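Local coordinates for foldase protein PrsA (Streptococcus pneumoniae, PDB 5TVL) that probably helps secreted proteins fold outside the cell membrane, as a lipoprotein foldase of the peptidyl-prolyl cis-trans isomerase class, at residues Phe113-Pro118 against Glu218-Ile223. Residues are numbered along the deposited sequence; the frame is centred on the assembly and turned at random.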
ATOM      1  N   PHE A 113      -0.471  13.768 -14.764  1.00 64.85           N
ATOM      2  CA  PHE A 113       0.127  13.958 -16.092  1.00 66.37           C
ATOM      3  C   PHE A 113       1.599  14.376 -16.006  1.00 65.92           C
ATOM      4  O   PHE A 113       2.420  13.909 -16.797  1.00 66.81           O
ATOM      5  CB  PHE A 113      -0.692  14.983 -16.895  1.00 69.14           C
ATOM      6  CG  PHE A 113      -0.160  15.272 -18.285  1.00 69.32           C
ATOM      7  CD1 PHE A 113       0.283  14.247 -19.126  1.00 67.59           C
ATOM      8  CD2 PHE A 113      -0.147  16.580 -18.771  1.00 73.27           C
ATOM      9  CE1 PHE A 113       0.755  14.529 -20.402  1.00 69.01           C
ATOM     10  CE2 PHE A 113       0.320  16.864 -20.047  1.00 74.32           C
ATOM     11  CZ  PHE A 113       0.772  15.836 -20.864  1.00 72.43           C
ATOM     12  N   ASP A 114       1.921  15.235 -15.039  1.00 67.58           N
ATOM     13  CA  ASP A 114       3.298  15.688 -14.803  1.00 66.52           C
ATOM     14  C   ASP A 114       4.211  14.537 -14.357  1.00 63.09           C
ATOM     15  O   ASP A 114       5.296  14.350 -14.912  1.00 61.70           O
ATOM     16  CB  ASP A 114       3.314  16.810 -13.752  1.00 67.68           C
ATOM     17  CG  ASP A 114       4.682  17.460 -13.596  1.00 66.41           C
ATOM     18  OD1 ASP A 114       5.210  17.987 -14.598  1.00 68.02           O
ATOM     19  OD2 ASP A 114       5.221  17.457 -12.468  1.00 64.16           O
ATOM     20  N   GLU A 115       3.753  13.773 -13.367  1.00 61.97           N
ATOM     21  CA  GLU A 115       4.544  12.690 -12.763  1.00 60.06           C
ATOM     22  C   GLU A 115       4.611  11.412 -13.613  1.00 56.18           C
ATOM     23  O   GLU A 115       5.529  10.603 -13.442  1.00 49.99           O
ATOM     24  CB  GLU A 115       3.999  12.357 -11.365  1.00 62.90           C
ATOM     25  CG  GLU A 115       4.129  13.501 -10.363  1.00 66.49           C
ATOM     26  CD  GLU A 115       3.428  13.230  -9.041  1.00 69.33           C
ATOM     27  OE1 GLU A 115       3.401  12.061  -8.594  1.00 65.52           O
ATOM     28  OE2 GLU A 115       2.913  14.199  -8.440  1.00 68.13           O
ATOM     29  N   TYR A 116       3.643  11.235 -14.514  1.00 57.74           N
ATOM     30  CA  TYR A 116       3.568  10.042 -15.367  1.00 55.17           C
ATOM     31  C   TYR A 116       4.644  10.041 -16.452  1.00 52.35           C
ATOM     32  O   TYR A 116       4.915  11.071 -17.065  1.00 51.73           O
ATOM     33  CB  TYR A 116       2.181   9.943 -16.009  1.00 58.45           C
ATOM     34  CG  TYR A 116       1.997   8.802 -16.990  1.00 60.35           C
ATOM     35  CD1 TYR A 116       1.678   7.517 -16.551  1.00 58.52           C
ATOM     36  CD2 TYR A 116       2.124   9.014 -18.364  1.00 64.13           C
ATOM     37  CE1 TYR A 116       1.499   6.474 -17.453  1.00 59.60           C
ATOM     38  CE2 TYR A 116       1.949   7.981 -19.270  1.00 62.12           C
ATOM     39  CZ  TYR A 116       1.638   6.715 -18.813  1.00 60.51           C
ATOM     40  OH  TYR A 116       1.465   5.698 -19.719  1.00 60.88           O
ATOM     41  N   THR A 117       5.228   8.864 -16.682  1.00 49.60           N
ATOM     42  CA  THR A 117       6.212   8.627 -17.740  1.00 49.81           C
ATOM     43  C   THR A 117       5.628   7.543 -18.655  1.00 51.19           C
ATOM     44  O   THR A 117       5.193   6.500 -18.162  1.00 48.98           O
ATOM     45  CB  THR A 117       7.555   8.143 -17.157  1.00 47.55           C
ATOM     46  OG1 THR A 117       7.921   8.966 -16.044  1.00 47.00           O
ATOM     47  CG2 THR A 117       8.664   8.191 -18.196  1.00 47.90           C
ATOM     48  N   PRO A 118       5.617   7.777 -19.986  1.00 55.31           N
ATOM     49  CA  PRO A 118       4.921   6.862 -20.900  1.00 55.86           C
ATOM     50  C   PRO A 118       5.628   5.521 -21.102  1.00 54.88           C
ATOM     51  O   PRO A 118       6.718   5.304 -20.564  1.00 52.40           O
ATOM     52  CB  PRO A 118       4.880   7.656 -22.207  1.00 59.94           C
ATOM     53  CG  PRO A 118       6.130   8.462 -22.168  1.00 60.84           C
ATOM     54  CD  PRO A 118       6.306   8.853 -20.727  1.00 57.24           C
ATOM     55  N   GLU A 218       8.112   9.140 -26.597  1.00 76.68           N
ATOM     56  CA  GLU A 218       8.262  10.575 -26.366  1.00 74.83           C
ATOM     57  C   GLU A 218       6.988  11.077 -25.693  1.00 68.13           C
ATOM     58  O   GLU A 218       5.890  10.869 -26.213  1.00 60.16           O
ATOM     59  CB  GLU A 218       8.501  11.309 -27.689  1.00 83.54           C
ATOM     60  CG  GLU A 218       8.931  12.764 -27.539  1.00 92.51           C
ATOM     61  CD  GLU A 218       9.182  13.450 -28.876  1.00 97.51           C
ATOM     62  OE1 GLU A 218       9.910  12.884 -29.719  1.00 98.42           O
ATOM     63  OE2 GLU A 218       8.657  14.567 -29.080  1.00 88.49           O
ATOM     64  N   LYS A 219       7.138  11.727 -24.539  1.00 66.97           N
ATOM     65  CA  LYS A 219       5.994  12.191 -23.752  1.00 63.45           C
ATOM     66  C   LYS A 219       5.246  13.328 -24.457  1.00 61.28           C
ATOM     67  O   LYS A 219       5.793  14.411 -24.653  1.00 61.05           O
ATOM     68  CB  LYS A 219       6.445  12.649 -22.363  1.00 66.26           C
ATOM     69  CG  LYS A 219       5.293  12.958 -21.420  1.00 71.38           C
ATOM     70  CD  LYS A 219       5.771  13.168 -19.996  1.00 74.34           C
ATOM     71  CE  LYS A 219       4.601  13.481 -19.082  1.00 71.86           C
ATOM     72  NZ  LYS A 219       5.036  13.689 -17.675  1.00 71.10           N
ATOM     73  N   SER A 220       3.991  13.066 -24.821  1.00 59.27           N
ATOM     74  CA  SER A 220       3.146  14.035 -25.528  1.00 58.45           C
ATOM     75  C   SER A 220       2.839  15.290 -24.711  1.00 58.64           C
ATOM     76  O   SER A 220       2.967  15.303 -23.484  1.00 57.62           O
ATOM     77  CB  SER A 220       1.823  13.376 -25.953  1.00 59.96           C
ATOM     78  OG  SER A 220       0.867  14.334 -26.381  1.00 61.73           O
ATOM     79  N   SER A 221       2.427  16.337 -25.424  1.00 60.94           N
ATOM     80  CA  SER A 221       1.977  17.595 -24.826  1.00 64.16           C
ATOM     81  C   SER A 221       0.486  17.562 -24.458  1.00 59.47           C
ATOM     82  O   SER A 221       0.058  18.277 -23.547  1.00 57.05           O
ATOM     83  CB  SER A 221       2.241  18.753 -25.794  1.00 70.66           C
ATOM     84  OG  SER A 221       1.900  20.001 -25.212  1.00 83.77           O
ATOM     85  N   ASN A 222      -0.294  16.749 -25.173  1.00 57.38           N
ATOM     86  CA  ASN A 222      -1.736  16.646 -24.950  1.00 60.92           C
ATOM     87  C   ASN A 222      -2.044  15.580 -23.889  1.00 63.01           C
ATOM     88  O   ASN A 222      -1.697  14.403 -24.057  1.00 59.25           O
ATOM     89  CB  ASN A 222      -2.455  16.319 -26.266  1.00 62.27           C
ATOM     90  CG  ASN A 222      -3.966  16.494 -26.182  1.00 64.21           C
ATOM     91  OD1 ASN A 222      -4.500  17.003 -25.195  1.00 65.06           O
ATOM     92  ND2 ASN A 222      -4.664  16.072 -27.230  1.00 68.68           N
ATOM     93  N   ILE A 223      -2.688  16.010 -22.801  1.00 61.97           N
ATOM     94  CA  ILE A 223      -3.082  15.116 -21.704  1.00 55.17           C
ATOM     95  C   ILE A 223      -4.030  13.997 -22.160  1.00 55.38           C
ATOM     96  O   ILE A 223      -3.930  12.871 -21.671  1.00 54.10           O
ATOM     97  CB  ILE A 223      -3.706  15.900 -20.514  1.00 56.31           C
ATOM     98  CG1 ILE A 223      -3.831  14.998 -19.275  1.00 56.59           C
ATOM     99  CG2 ILE A 223      -5.066  16.497 -20.877  1.00 58.79           C
ATOM    100  CD1 ILE A 223      -4.090  15.749 -17.987  1.00 57.46           C
TER
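Two linkers pair here where the PpiC-type (parvulin-like) isomerase domain joins the helical part of the chain: one leaves helix 106-115 for strand 120-127, the other runs from strand 207-216 to helix 227-239. Hydrogen bonding centres on K219, whose ammonium group meets backbone carbonyls at and just beyond the C-terminal end of helix 106-115. The last turn of a helix leaves carbonyls without amide partners further on, and K219, with its chi angles all trans, is long and straight enough to reach them. Its NZ donates to F113 O (2.8 Å) and to Y116 O (2.7 Å), bridging the helix end and Y116, the first residue to leave helical angles. D114 O also lies 2.9 Å from NZ, but the angle is too poor for a hydrogen bond; its partial negative charge still suits the ammonium group.

Van der Waals and CH-pi contacts hold F113 in place, its flat, buried ring filling the bend of residues 220-223. I223, the apolar partner, lies over one ring face, its CA 4.0 Å from the ring centroid in a CH-pi contact, while its CD1 reaches F113 CB at 3.7 Å. Two carbonyl oxygens neighbour the ring edge, where F113 CZ approaches S220 O at 3.5 Å and S221 O at 3.7 Å. L230 of helix 227-239 touches both F113 and I223, and Q74 of a second subunit packs on both as well. At the other end, the rigid ring of P118 rests against the K219 backbone and the root of its side chain, P118 CG to K219 CA and P118 CD to K219 CB both 4.1 Å.

A small hydroxyl shapes the bend itself: S220 OG, also hydrogen-bonded to D225, accepts from N222 N at 2.9 Å, forming an ST turn.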